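Local coordinates for beta-glucosidase (Chaetomella raphigera, PDB 6JXG), which probably hydrolyses terminal, non-reducing beta-D-glucosyl residues to release beta-D-glucose, as a secreted family 3 glycoside hydrolase of cellulose breakdown, at residues K347-Q357 and Q407-D417; I240-D248 and T275-M284. All coordinates share one frame; numbering follows the deposited sequence.

Contact 1 (K347-Q357 and Q407-D417). With MAN (alpha-D-mannopyranose), chain E.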
ATOM      1  N   LYS A 347      17.343 -28.490  -4.115  1.00 27.62           N
ATOM      2  CA  LYS A 347      17.692 -29.632  -3.281  1.00 34.63           C
ATOM      3  C   LYS A 347      19.049 -30.188  -3.711  1.00 34.81           C
ATOM      4  O   LYS A 347      19.131 -31.157  -4.465  1.00 36.16           O
ATOM      5  CB  LYS A 347      16.585 -30.682  -3.442  1.00 37.84           C
ATOM      6  CG  LYS A 347      16.382 -31.105  -4.887  1.00 41.72           C
ATOM      7  CD  LYS A 347      14.953 -30.983  -5.477  1.00 45.65           C
ATOM      8  CE  LYS A 347      15.078 -30.385  -6.886  1.00 49.34           C
ATOM      9  NZ  LYS A 347      14.088 -30.619  -7.984  1.00 54.13           N
ATOM     10  N   LYS A 348      20.108 -29.546  -3.272  1.00 35.42           N
ATOM     11  CA  LYS A 348      21.468 -30.055  -3.508  1.00 37.77           C
ATOM     12  C   LYS A 348      21.875 -30.143  -4.942  1.00 33.20           C
ATOM     13  O   LYS A 348      22.503 -31.123  -5.352  1.00 29.25           O
ATOM     14  CB  LYS A 348      21.693 -31.427  -2.838  1.00 38.39           C
ATOM     15  CG  LYS A 348      21.386 -31.404  -1.356  1.00 46.08           C
ATOM     16  CD  LYS A 348      21.892 -32.659  -0.663  1.00 55.01           C
ATOM     17  CE  LYS A 348      21.624 -32.564   0.827  1.00 57.49           C
ATOM     18  NZ  LYS A 348      21.144 -33.873   1.335  1.00 64.07           N
ATOM     19  N   PRO A 349      21.578 -29.097  -5.722  1.00 31.03           N
ATOM     20  CA  PRO A 349      22.073 -29.155  -7.119  1.00 33.06           C
ATOM     21  C   PRO A 349      23.613 -29.147  -7.171  1.00 32.46           C
ATOM     22  O   PRO A 349      24.222 -28.682  -6.240  1.00 28.16           O
ATOM     23  CB  PRO A 349      21.489 -27.905  -7.758  1.00 31.89           C
ATOM     24  CG  PRO A 349      21.199 -26.989  -6.621  1.00 31.33           C
ATOM     25  CD  PRO A 349      20.951 -27.810  -5.389  1.00 31.02           C
ATOM     26  N   ALA A 350      24.203 -29.731  -8.214  1.00 33.97           N
ATOM     27  CA  ALA A 350      25.667 -29.869  -8.308  1.00 31.09           C
ATOM     28  C   ALA A 350      26.233 -28.494  -8.642  1.00 31.16           C
ATOM     29  O   ALA A 350      27.317 -28.140  -8.221  1.00 29.54           O
ATOM     30  CB  ALA A 350      26.036 -30.851  -9.427  1.00 30.47           C
ATOM     31  N   SER A 351      25.471 -27.722  -9.417  1.00 27.12           N
ATOM     32  CA  SER A 351      25.932 -26.415  -9.862  1.00 27.58           C
ATOM     33  C   SER A 351      24.733 -25.521 -10.156  1.00 26.86           C
ATOM     34  O   SER A 351      23.666 -26.039 -10.517  1.00 23.78           O
ATOM     35  CB  SER A 351      26.762 -26.589 -11.115  1.00 26.08           C
ATOM     36  OG  SER A 351      25.984 -27.205 -12.085  1.00 28.47           O
ATOM     37  N   LEU A 352      24.936 -24.200 -10.034  1.00 23.80           N
ATOM     38  CA  LEU A 352      23.863 -23.209 -10.156  1.00 23.26           C
ATOM     39  C   LEU A 352      24.427 -21.960 -10.773  1.00 19.37           C
ATOM     40  O   LEU A 352      25.386 -21.436 -10.259  1.00 22.20           O
ATOM     41  CB  LEU A 352      23.409 -22.894  -8.742  1.00 24.50           C
ATOM     42  CG  LEU A 352      21.978 -22.736  -8.305  1.00 27.92           C
ATOM     43  CD1 LEU A 352      20.957 -23.638  -8.980  1.00 25.95           C
ATOM     44  CD2 LEU A 352      21.962 -22.929  -6.787  1.00 27.13           C
ATOM     45  N   ALA A 353      23.922 -21.544 -11.913  1.00 18.28           N
ATOM     46  CA  ALA A 353      24.290 -20.261 -12.486  1.00 18.41           C
ATOM     47  C   ALA A 353      23.401 -19.150 -11.879  1.00 20.17           C
ATOM     48  O   ALA A 353      22.182 -19.380 -11.651  1.00 15.39           O
ATOM     49  CB  ALA A 353      24.139 -20.302 -14.030  1.00 19.47           C
ATOM     50  N   ILE A 354      24.001 -17.988 -11.612  1.00 20.11           N
ATOM     51  CA  ILE A 354      23.294 -16.827 -10.966  1.00 19.31           C
ATOM     52  C   ILE A 354      23.436 -15.652 -11.931  1.00 18.28           C
ATOM     53  O   ILE A 354      24.574 -15.188 -12.204  1.00 16.11           O
ATOM     54  CB  ILE A 354      23.823 -16.556  -9.542  1.00 20.79           C
ATOM     55  CG1 ILE A 354      23.679 -17.809  -8.674  1.00 20.62           C
ATOM     56  CG2 ILE A 354      23.186 -15.307  -8.900  1.00 20.47           C
ATOM     57  CD1 ILE A 354      22.291 -18.252  -8.255  1.00 20.75           C
ATOM     58  N   ILE A 355      22.305 -15.245 -12.538  1.00 15.80           N
ATOM     59  CA  ILE A 355      22.333 -14.376 -13.697  1.00 16.86           C
ATOM     60  C   ILE A 355      21.469 -13.126 -13.494  1.00 15.62           C
ATOM     61  O   ILE A 355      20.327 -13.225 -13.118  1.00 15.97           O
ATOM     62  CB  ILE A 355      21.872 -15.151 -14.978  1.00 18.62           C
ATOM     63  CG1 ILE A 355      22.747 -16.370 -15.180  1.00 22.46           C
ATOM     64  CG2 ILE A 355      21.841 -14.264 -16.215  1.00 17.12           C
ATOM     65  CD1 ILE A 355      22.098 -17.445 -16.002  1.00 25.11           C
ATOM     66  N   GLY A 356      22.003 -11.966 -13.851  1.00 15.21           N
ATOM     67  CA  GLY A 356      21.279 -10.725 -13.760  1.00 15.18           C
ATOM     68  C   GLY A 356      21.838  -9.834 -12.712  1.00 13.88           C
ATOM     69  O   GLY A 356      22.198 -10.298 -11.659  1.00 15.67           O
ATOM     70  N   GLN A 357      21.840  -8.539 -12.976  1.00 14.06           N
ATOM     71  CA  GLN A 357      22.357  -7.582 -12.018  1.00 14.83           C
ATOM     72  C   GLN A 357      21.448  -7.493 -10.812  1.00 14.98           C
ATOM     73  O   GLN A 357      21.893  -7.061  -9.795  1.00 16.78           O
ATOM     74  CB  GLN A 357      22.519  -6.179 -12.632  1.00 14.15           C
ATOM     75  CG  GLN A 357      21.290  -5.501 -13.111  1.00 14.95           C
ATOM     76  CD  GLN A 357      21.514  -4.038 -13.340  1.00 15.23           C
ATOM     77  OE1 GLN A 357      22.204  -3.360 -12.527  1.00 16.24           O
ATOM     78  NE2 GLN A 357      21.026  -3.552 -14.442  1.00 15.12           N
ATOM     79  N   GLN A 407      25.966 -26.869   0.765  1.00 36.41           N
ATOM     80  CA  GLN A 407      25.580 -28.072  -0.009  1.00 37.72           C
ATOM     81  C   GLN A 407      26.612 -28.467  -1.074  1.00 32.46           C
ATOM     82  O   GLN A 407      26.378 -29.340  -1.864  1.00 36.09           O
ATOM     83  CB  GLN A 407      24.241 -27.846  -0.659  1.00 37.30           C
ATOM     84  CG  GLN A 407      23.203 -27.498   0.366  1.00 42.06           C
ATOM     85  CD  GLN A 407      21.851 -27.366  -0.238  1.00 41.42           C
ATOM     86  OE1 GLN A 407      21.690 -27.402  -1.442  1.00 45.44           O
ATOM     87  NE2 GLN A 407      20.860 -27.227   0.604  1.00 45.24           N
ATOM     88  N   GLY A 408      27.746 -27.801  -1.089  1.00 32.93           N
ATOM     89  CA  GLY A 408      28.770 -28.051  -2.102  1.00 35.28           C
ATOM     90  C   GLY A 408      28.315 -27.794  -3.527  1.00 34.02           C
ATOM     91  O   GLY A 408      28.882 -28.339  -4.473  1.00 26.99           O
ATOM     92  N   THR A 409      27.314 -26.950  -3.731  1.00 29.75           N
ATOM     93  CA  THR A 409      26.996 -26.618  -5.115  1.00 31.19           C
ATOM     94  C   THR A 409      27.956 -25.561  -5.625  1.00 28.16           C
ATOM     95  O   THR A 409      28.320 -24.661  -4.930  1.00 28.70           O
ATOM     96  CB  THR A 409      25.505 -26.271  -5.428  1.00 32.69           C
ATOM     97  OG1 THR A 409      25.331 -24.973  -6.032  1.00 33.47           O
ATOM     98  CG2 THR A 409      24.641 -26.512  -4.328  1.00 27.77           C
ATOM     99  N   LYS A 410      28.334 -25.686  -6.877  1.00 25.94           N
ATOM    100  CA  LYS A 410      29.235 -24.771  -7.494  1.00 29.96           C
ATOM    101  C   LYS A 410      28.404 -23.617  -8.067  1.00 27.75           C
ATOM    102  O   LYS A 410      27.342 -23.864  -8.664  1.00 25.72           O
ATOM    103  CB  LYS A 410      29.960 -25.522  -8.611  1.00 34.05           C
ATOM    104  CG  LYS A 410      31.209 -24.850  -9.151  1.00 41.53           C
ATOM    105  CD  LYS A 410      30.928 -24.155 -10.477  1.00 49.35           C
ATOM    106  CE  LYS A 410      32.108 -23.331 -10.958  1.00 56.77           C
ATOM    107  NZ  LYS A 410      32.604 -22.359  -9.932  1.00 58.82           N
ATOM    108  N   LEU A 411      28.886 -22.381  -7.936  1.00 23.82           N
ATOM    109  CA  LEU A 411      28.190 -21.227  -8.500  1.00 22.94           C
ATOM    110  C   LEU A 411      28.893 -20.623  -9.690  1.00 24.55           C
ATOM    111  O   LEU A 411      30.069 -20.360  -9.635  1.00 25.40           O
ATOM    112  CB  LEU A 411      27.977 -20.163  -7.429  1.00 27.26           C
ATOM    113  CG  LEU A 411      27.219 -20.569  -6.165  1.00 26.55           C
ATOM    114  CD1 LEU A 411      27.400 -19.491  -5.127  1.00 27.98           C
ATOM    115  CD2 LEU A 411      25.747 -20.788  -6.414  1.00 28.73           C
ATOM    116  N   VAL A 412      28.145 -20.439 -10.769  1.00 22.21           N
ATOM    117  CA  VAL A 412      28.570 -19.783 -11.949  1.00 22.45           C
ATOM    118  C   VAL A 412      27.885 -18.401 -12.094  1.00 23.06           C
ATOM    119  O   VAL A 412      26.646 -18.272 -12.383  1.00 23.74           O
ATOM    120  CB  VAL A 412      28.233 -20.646 -13.190  1.00 22.55           C
ATOM    121  CG1 VAL A 412      28.838 -19.996 -14.443  1.00 21.89           C
ATOM    122  CG2 VAL A 412      28.745 -22.062 -13.015  1.00 23.86           C
ATOM    123  N   LEU A 413      28.693 -17.352 -11.927  1.00 23.07           N
ATOM    124  CA  LEU A 413      28.168 -16.004 -11.787  1.00 22.76           C
ATOM    125  C   LEU A 413      28.160 -15.247 -13.090  1.00 23.25           C
ATOM    126  O   LEU A 413      29.178 -15.167 -13.812  1.00 23.74           O
ATOM    127  CB  LEU A 413      28.961 -15.264 -10.723  1.00 25.97           C
ATOM    128  CG  LEU A 413      29.036 -15.906  -9.336  1.00 25.54           C
ATOM    129  CD1 LEU A 413      29.801 -15.023  -8.376  1.00 27.94           C
ATOM    130  CD2 LEU A 413      27.625 -16.176  -8.826  1.00 28.25           C
ATOM    131  N   SER A 414      26.997 -14.723 -13.438  1.00 18.75           N
ATOM    132  CA  SER A 414      26.889 -13.724 -14.465  1.00 20.35           C
ATOM    133  C   SER A 414      25.948 -12.544 -14.033  1.00 20.00           C
ATOM    134  O   SER A 414      24.864 -12.384 -14.539  1.00 19.20           O
ATOM    135  CB  SER A 414      26.401 -14.334 -15.766  1.00 17.56           C
ATOM    136  OG  SER A 414      26.537 -13.400 -16.767  1.00 17.52           O
ATOM    137  N   THR A 415      26.454 -11.697 -13.147  1.00 22.29           N
ATOM    138  CA  THR A 415      25.641 -10.680 -12.445  1.00 20.50           C
ATOM    139  C   THR A 415      25.541  -9.328 -13.138  1.00 19.92           C
ATOM    140  O   THR A 415      25.488  -8.291 -12.506  1.00 19.62           O
ATOM    141  CB  THR A 415      26.187 -10.560 -11.034  1.00 22.78           C
ATOM    142  OG1 THR A 415      27.564 -10.256 -11.094  1.00 18.56           O
ATOM    143  CG2 THR A 415      26.076 -11.853 -10.330  1.00 23.22           C
ATOM    144  N   THR A 416      25.504  -9.358 -14.464  1.00 20.52           N
ATOM    145  CA  THR A 416      25.155  -8.243 -15.311  1.00 21.17           C
ATOM    146  C   THR A 416      23.975  -8.740 -16.124  1.00 18.76           C
ATOM    147  O   THR A 416      23.557  -9.892 -15.999  1.00 20.17           O
ATOM    148  CB  THR A 416      26.273  -7.817 -16.273  1.00 23.65           C
ATOM    149  OG1 THR A 416      26.396  -8.755 -17.358  1.00 25.75           O
ATOM    150  CG2 THR A 416      27.545  -7.714 -15.616  1.00 24.39           C
ATOM    151  N   ASP A 417      23.447  -7.865 -16.959  1.00 19.73           N
ATOM    152  CA  ASP A 417      22.369  -8.192 -17.835  1.00 18.98           C
ATOM    153  C   ASP A 417      22.844  -8.523 -19.261  1.00 19.36           C
ATOM    154  O   ASP A 417      22.027  -8.518 -20.237  1.00 19.98           O
ATOM    155  CB  ASP A 417      21.383  -7.066 -17.875  1.00 19.25           C
ATOM    156  CG  ASP A 417      20.610  -6.916 -16.536  1.00 20.16           C
ATOM    157  OD1 ASP A 417      20.543  -7.835 -15.705  1.00 20.15           O
ATOM    158  OD2 ASP A 417      20.069  -5.862 -16.377  1.00 19.25           O
TER
HETATM  159  C1  MAN E 804      19.135 -27.500 -10.772  1.00 23.08           C
HETATM  160  C2  MAN E 804      19.024 -28.868 -11.462  1.00 28.27           C
HETATM  161  C3  MAN E 804      17.609 -29.299 -11.859  1.00 29.94           C
HETATM  162  C4  MAN E 804      16.621 -29.009 -10.737  1.00 30.55           C
HETATM  163  C5  MAN E 804      16.758 -27.536 -10.469  1.00 27.65           C
HETATM  164  C6  MAN E 804      15.682 -27.031  -9.537  1.00 28.50           C
HETATM  165  O2  MAN E 804      19.473 -29.765 -10.508  1.00 29.66           O
HETATM  166  O3  MAN E 804      17.685 -30.681 -12.084  1.00 34.64           O
HETATM  167  O4  MAN E 804      15.264 -29.350 -11.075  1.00 34.28           O
HETATM  168  O5  MAN E 804      18.039 -27.260  -9.935  1.00 25.70           O
HETATM  169  O6  MAN E 804      15.818 -27.614  -8.253  1.00 30.84           O

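Contact 2 (I240-D248 and T275-M284)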
ATOM      1  N   ILE A 240      -7.832  31.551   0.314  1.00 16.79           N
ATOM      2  CA  ILE A 240      -9.230  31.484   0.724  1.00 15.01           C
ATOM      3  C   ILE A 240      -9.828  30.120   0.310  1.00 15.63           C
ATOM      4  O   ILE A 240     -10.537  29.517   1.082  1.00 14.62           O
ATOM      5  CB  ILE A 240     -10.073  32.625   0.037  1.00 15.98           C
ATOM      6  CG1 ILE A 240      -9.612  33.983   0.531  1.00 17.60           C
ATOM      7  CG2 ILE A 240     -11.566  32.418   0.261  1.00 16.86           C
ATOM      8  CD1 ILE A 240      -9.994  35.128  -0.420  1.00 18.30           C
ATOM      9  N   GLY A 241      -9.515  29.674  -0.914  1.00 15.17           N
ATOM     10  CA  GLY A 241     -10.065  28.409  -1.431  1.00 14.54           C
ATOM     11  C   GLY A 241      -9.789  27.244  -0.544  1.00 12.77           C
ATOM     12  O   GLY A 241     -10.712  26.502  -0.182  1.00 13.35           O
ATOM     13  N   SER A 242      -8.512  27.089  -0.182  1.00 12.76           N
ATOM     14  CA  SER A 242      -8.106  25.973   0.621  1.00 11.48           C
ATOM     15  C   SER A 242      -8.729  26.005   2.026  1.00 12.12           C
ATOM     16  O   SER A 242      -9.213  24.985   2.509  1.00 13.00           O
ATOM     17  CB  SER A 242      -6.574  25.884   0.697  1.00 11.88           C
ATOM     18  OG  SER A 242      -5.980  27.069   1.197  1.00 13.54           O
ATOM     19  N   ALA A 243      -8.615  27.133   2.735  1.00 11.58           N
ATOM     20  CA  ALA A 243      -9.228  27.258   4.043  1.00 12.20           C
ATOM     21  C   ALA A 243     -10.699  26.856   4.011  1.00 11.92           C
ATOM     22  O   ALA A 243     -11.178  26.081   4.862  1.00 12.68           O
ATOM     23  CB  ALA A 243      -9.072  28.691   4.581  1.00 11.86           C
ATOM     24  N   ASN A 244     -11.418  27.453   3.085  1.00 12.73           N
ATOM     25  CA  ASN A 244     -12.900  27.286   3.027  1.00 13.21           C
ATOM     26  C   ASN A 244     -13.325  25.912   2.576  1.00 14.98           C
ATOM     27  O   ASN A 244     -14.393  25.424   2.975  1.00 14.55           O
ATOM     28  CB  ASN A 244     -13.523  28.387   2.218  1.00 14.93           C
ATOM     29  CG  ASN A 244     -13.492  29.700   2.955  1.00 16.58           C
ATOM     30  OD1 ASN A 244     -13.177  29.769   4.166  1.00 15.58           O
ATOM     31  ND2 ASN A 244     -13.783  30.761   2.224  1.00 18.70           N
ATOM     32  N   ALA A 245     -12.423  25.233   1.880  1.00 13.86           N
ATOM     33  CA  ALA A 245     -12.676  23.852   1.432  1.00 12.95           C
ATOM     34  C   ALA A 245     -12.510  22.844   2.508  1.00 11.91           C
ATOM     35  O   ALA A 245     -13.028  21.745   2.399  1.00 11.46           O
ATOM     36  CB  ALA A 245     -11.691  23.511   0.320  1.00 13.34           C
ATOM     37  N   GLY A 246     -11.742  23.191   3.529  1.00 11.33           N
ATOM     38  CA  GLY A 246     -11.514  22.352   4.672  1.00 13.23           C
ATOM     39  C   GLY A 246     -10.088  21.836   4.881  1.00 11.71           C
ATOM     40  O   GLY A 246      -9.893  20.891   5.619  1.00 14.22           O
ATOM     41  N   LEU A 247      -9.112  22.436   4.233  1.00 11.83           N
ATOM     42  CA  LEU A 247      -7.730  22.131   4.487  1.00 10.50           C
ATOM     43  C   LEU A 247      -7.429  22.604   5.930  1.00 10.77           C
ATOM     44  O   LEU A 247      -7.988  23.610   6.365  1.00 10.62           O
ATOM     45  CB  LEU A 247      -6.792  22.782   3.527  1.00 10.55           C
ATOM     46  CG  LEU A 247      -5.294  22.540   3.601  1.00 10.76           C
ATOM     47  CD1 LEU A 247      -5.026  21.068   3.297  1.00 11.18           C
ATOM     48  CD2 LEU A 247      -4.510  23.421   2.636  1.00 10.75           C
ATOM     49  N   ASP A 248      -6.565  21.871   6.645  1.00 10.92           N
ATOM     50  CA  ASP A 248      -6.160  22.263   8.020  1.00 11.18           C
ATOM     51  C   ASP A 248      -4.710  22.619   8.173  1.00 11.48           C
ATOM     52  O   ASP A 248      -4.372  23.457   9.036  1.00 12.25           O
ATOM     53  CB  ASP A 248      -6.510  21.185   9.008  1.00 11.51           C
ATOM     54  CG  ASP A 248      -8.007  20.846   8.980  1.00 12.11           C
ATOM     55  OD1 ASP A 248      -8.825  21.806   9.135  1.00 13.27           O
ATOM     56  OD2 ASP A 248      -8.360  19.648   8.807  1.00 11.69           O
ATOM     57  N   THR A 275     -13.255  37.127   4.265  1.00 19.70           N
ATOM     58  CA  THR A 275     -13.395  36.080   3.225  1.00 18.60           C
ATOM     59  C   THR A 275     -13.242  34.656   3.818  1.00 17.07           C
ATOM     60  O   THR A 275     -13.684  33.679   3.216  1.00 16.61           O
ATOM     61  CB  THR A 275     -12.376  36.263   2.092  1.00 19.03           C
ATOM     62  OG1 THR A 275     -11.070  36.444   2.628  1.00 16.42           O
ATOM     63  CG2 THR A 275     -12.692  37.463   1.197  1.00 20.00           C
ATOM     64  N   VAL A 276     -12.613  34.537   4.975  1.00 16.13           N
ATOM     65  CA  VAL A 276     -12.499  33.280   5.758  1.00 15.25           C
ATOM     66  C   VAL A 276     -12.995  33.589   7.179  1.00 15.99           C
ATOM     67  O   VAL A 276     -12.578  34.541   7.786  1.00 17.58           O
ATOM     68  CB  VAL A 276     -11.040  32.793   5.861  1.00 14.21           C
ATOM     69  CG1 VAL A 276     -10.933  31.575   6.736  1.00 16.15           C
ATOM     70  CG2 VAL A 276     -10.483  32.405   4.456  1.00 15.85           C
ATOM     71  N   ALA A 277     -13.838  32.746   7.713  1.00 15.94           N
ATOM     72  CA  ALA A 277     -14.309  32.895   9.057  1.00 15.94           C
ATOM     73  C   ALA A 277     -13.271  32.517  10.101  1.00 16.73           C
ATOM     74  O   ALA A 277     -12.536  31.545   9.946  1.00 13.75           O
ATOM     75  CB  ALA A 277     -15.511  32.052   9.257  1.00 17.82           C
ATOM     76  N   GLN A 278     -13.186  33.325  11.145  1.00 15.13           N
ATOM     77  CA  GLN A 278     -12.406  32.938  12.335  1.00 16.79           C
ATOM     78  C   GLN A 278     -12.706  31.515  12.763  1.00 15.55           C
ATOM     79  O   GLN A 278     -11.783  30.809  13.132  1.00 14.81           O
ATOM     80  CB  GLN A 278     -12.743  33.852  13.522  1.00 18.01           C
ATOM     81  CG  GLN A 278     -11.980  33.532  14.842  1.00 18.55           C
ATOM     82  CD  GLN A 278     -10.501  33.797  14.687  1.00 18.79           C
ATOM     83  OE1 GLN A 278     -10.118  34.769  14.054  1.00 18.88           O
ATOM     84  NE2 GLN A 278      -9.661  32.902  15.196  1.00 18.04           N
ATOM     85  N   SER A 279     -13.977  31.104  12.720  1.00 14.59           N
ATOM     86  CA  SER A 279     -14.370  29.770  13.108  1.00 15.15           C
ATOM     87  C   SER A 279     -13.646  28.659  12.286  1.00 14.68           C
ATOM     88  O   SER A 279     -13.413  27.521  12.790  1.00 15.43           O
ATOM     89  CB  SER A 279     -15.869  29.613  12.972  1.00 15.45           C
ATOM     90  OG  SER A 279     -16.225  29.717  11.601  1.00 15.10           O
ATOM     91  N   ARG A 280     -13.284  28.996  11.062  1.00 14.53           N
ATOM     92  CA  ARG A 280     -12.622  28.037  10.171  1.00 14.03           C
ATOM     93  C   ARG A 280     -11.197  27.805  10.670  1.00 14.05           C
ATOM     94  O   ARG A 280     -10.750  26.652  10.857  1.00 13.10           O
ATOM     95  CB  ARG A 280     -12.679  28.485   8.693  1.00 12.82           C
ATOM     96  CG  ARG A 280     -12.030  27.457   7.682  1.00 12.16           C
ATOM     97  CD  ARG A 280     -12.872  26.192   7.467  1.00 11.47           C
ATOM     98  NE  ARG A 280     -12.467  25.135   8.352  1.00 11.47           N
ATOM     99  CZ  ARG A 280     -11.312  24.453   8.205  1.00 11.90           C
ATOM    100  NH1 ARG A 280     -10.547  24.644   7.151  1.00 11.61           N
ATOM    101  NH2 ARG A 280     -10.970  23.540   9.088  1.00 12.55           N
ATOM    102  N   LEU A 281     -10.488  28.879  10.953  1.00 14.63           N
ATOM    103  CA  LEU A 281      -9.123  28.697  11.574  1.00 14.81           C
ATOM    104  C   LEU A 281      -9.156  27.979  12.952  1.00 15.13           C
ATOM    105  O   LEU A 281      -8.332  27.103  13.264  1.00 12.30           O
ATOM    106  CB  LEU A 281      -8.388  30.045  11.712  1.00 15.88           C
ATOM    107  CG  LEU A 281      -7.070  30.150  12.472  1.00 15.53           C
ATOM    108  CD1 LEU A 281      -6.006  29.241  11.863  1.00 15.40           C
ATOM    109  CD2 LEU A 281      -6.596  31.587  12.456  1.00 17.20           C
ATOM    110  N   ASP A 282     -10.133  28.338  13.771  1.00 14.27           N
ATOM    111  CA  ASP A 282     -10.327  27.711  15.053  1.00 14.03           C
ATOM    112  C   ASP A 282     -10.567  26.223  14.856  1.00 13.96           C
ATOM    113  O   ASP A 282     -10.024  25.411  15.619  1.00 13.07           O
ATOM    114  CB  ASP A 282     -11.508  28.325  15.804  1.00 15.38           C
ATOM    115  CG  ASP A 282     -11.206  29.755  16.314  1.00 19.46           C
ATOM    116  OD1 ASP A 282     -10.053  30.216  16.253  1.00 18.52           O
ATOM    117  OD2 ASP A 282     -12.146  30.411  16.840  1.00 17.80           O
ATOM    118  N   ASP A 283     -11.337  25.867  13.837  1.00 12.13           N
ATOM    119  CA  ASP A 283     -11.667  24.479  13.571  1.00 13.32           C
ATOM    120  C   ASP A 283     -10.396  23.734  13.145  1.00 12.61           C
ATOM    121  O   ASP A 283     -10.135  22.652  13.610  1.00 12.94           O
ATOM    122  CB  ASP A 283     -12.730  24.372  12.494  1.00 14.35           C
ATOM    123  CG  ASP A 283     -13.129  22.953  12.232  1.00 16.86           C
ATOM    124  OD1 ASP A 283     -13.827  22.381  13.077  1.00 17.47           O
ATOM    125  OD2 ASP A 283     -12.695  22.400  11.231  1.00 13.90           O
ATOM    126  N   MET A 284      -9.567  24.365  12.339  1.00 12.76           N
ATOM    127  CA  MET A 284      -8.305  23.761  11.871  1.00 10.73           C
ATOM    128  C   MET A 284      -7.409  23.398  13.035  1.00 11.41           C
ATOM    129  O   MET A 284      -6.910  22.301  13.144  1.00 11.06           O
ATOM    130  CB  MET A 284      -7.536  24.751  11.013  1.00 11.24           C
ATOM    131  CG  MET A 284      -8.067  25.092   9.665  1.00 11.66           C
ATOM    132  SD  MET A 284      -6.958  26.405   9.002  1.00 13.22           S
ATOM    133  CE  MET A 284      -7.773  27.024   7.594  1.00 12.22           C
TER
HETATM  134  O   HOH W   1     -14.830  30.430   6.140  1.00 15.66           O

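Contact 1 (K347-Q357 and Q407-D417)
Strands 351-355 and 410-414 run parallel, their axes 4.5 Å apart and 20° off line, and Ser-351 to Ile-355 pair in turn with Lys-410 to Ser-414. Backbone bonds zigzag between them, from Lys-410 N to Ala-350 O (3.0 Å) up to Gly-356 N with Ser-414 O. On one face Leu-411 CD2 lies 3.9 Å from Leu-352 CB. Leu-413 CD2 meets Ile-354 CB likewise. Both leucines hold CG beside their own backbone N (chi1 near -57°), which swings CD2 back over the neighbouring strand. Helix 396-406 covers this face through Leu-397 and Ala-404. Helix 419-427 covers the other, where Ala-353 CB faces Val-412 CB. This is the border of the parallel part of a sheet in the family 3 C-terminal domain: 410-414 is its outermost strand, joined to 351-355 by a crossover through helix 396-406. Beyond the strands, Asp-417 takes two bonds. Gln-357 N reaches Asp-417 OD1 at 3.1 Å and Gln-357 NE2 reaches Asp-417 OD2 at 3.2 Å, both from above the carboxylate plane. The amide plane is turned 67° from it. Replacing Asp-417 by an alanine is likely to leave Gln-357 N and NE2 without these acceptors, the amide then keeping its OE1 bond from Gly-377 N. At the other end, Gln-407 OE1 accepts a weak bond from Lys-348 N, and Pro-349 CB touches C1 of the O-linked mannose at 3.8 Å.

Contact 2 (I240-D248 and T275-M284)
Arg-280 reaches across from helix 278-284 to the end of helix 240-245, where Gly-246 closes a Schellman motif in the family 3 N-terminal domain. The two helix axes stand 10.0 Å apart at 67°. With CG turned opposite its backbone N (chi1 -178°), Arg-280 bends at chi2 and chi3, bringing the guanidinium to the chain after the helix. Its partners line the edge, near its plane. Arg-280 NH1 donates to Ala-243 O at 2.8 Å, on a lone pair in the carbonyl plane, and to Leu-247 O at 2.9 Å, tilted from that carbonyl's plane. NH2 forms salt bridges with Asp-248 OD1, nearly along its C-O axis, and with Asp-283 OD2, on its anti lone pair, linking the three residues in one network. The Asp-248 carboxylate is turned 66° from the guanidinium plane. Its OD2 forms a salt bridge with Lys-220, as Asp-283 OD2 does with Arg-287. These cations probably offset the closeness of the two carboxylates. Met-284 runs extended beyond CG, past Leu-247 O, and its CE rests 3.7 Å from Ala-243 CB. Val-276 CG2 touches the same methyl. Ile-240 crosses Thr-275 at about a right angle, its CD1 against CB and OG1; OG1 bonds glycosylated Asn-273. Asn-244 ND2 gives a nearly straight bond to Thr-275 O (3.1 Å). One water donates to Asn-244 OD1 (2.7 Å) and accepts from Ala-277 N (3.0 Å).

Overall arrangement
The two contacts lie on opposite sides of the chain's centre. Their centres are 62 Å apart, and their nearest atoms are about 40 Å apart, so they do not touch. Contact 2 comes first along the chain and closes before contact 1 opens. It belongs to the family 3 N-terminal domain, related to TIM barrels, and joins helices 239-245 and 278-294 beside strand 228-231. Contact 1 belongs to the family 3 C-terminal domain, at the far border of a different sheet. They share no strand or helix. Each therefore ties together chain within its own domain, and neither bridges the two. Both lie near attached sugars, on Thr-431 by contact 1 and Asn-273 by contact 2.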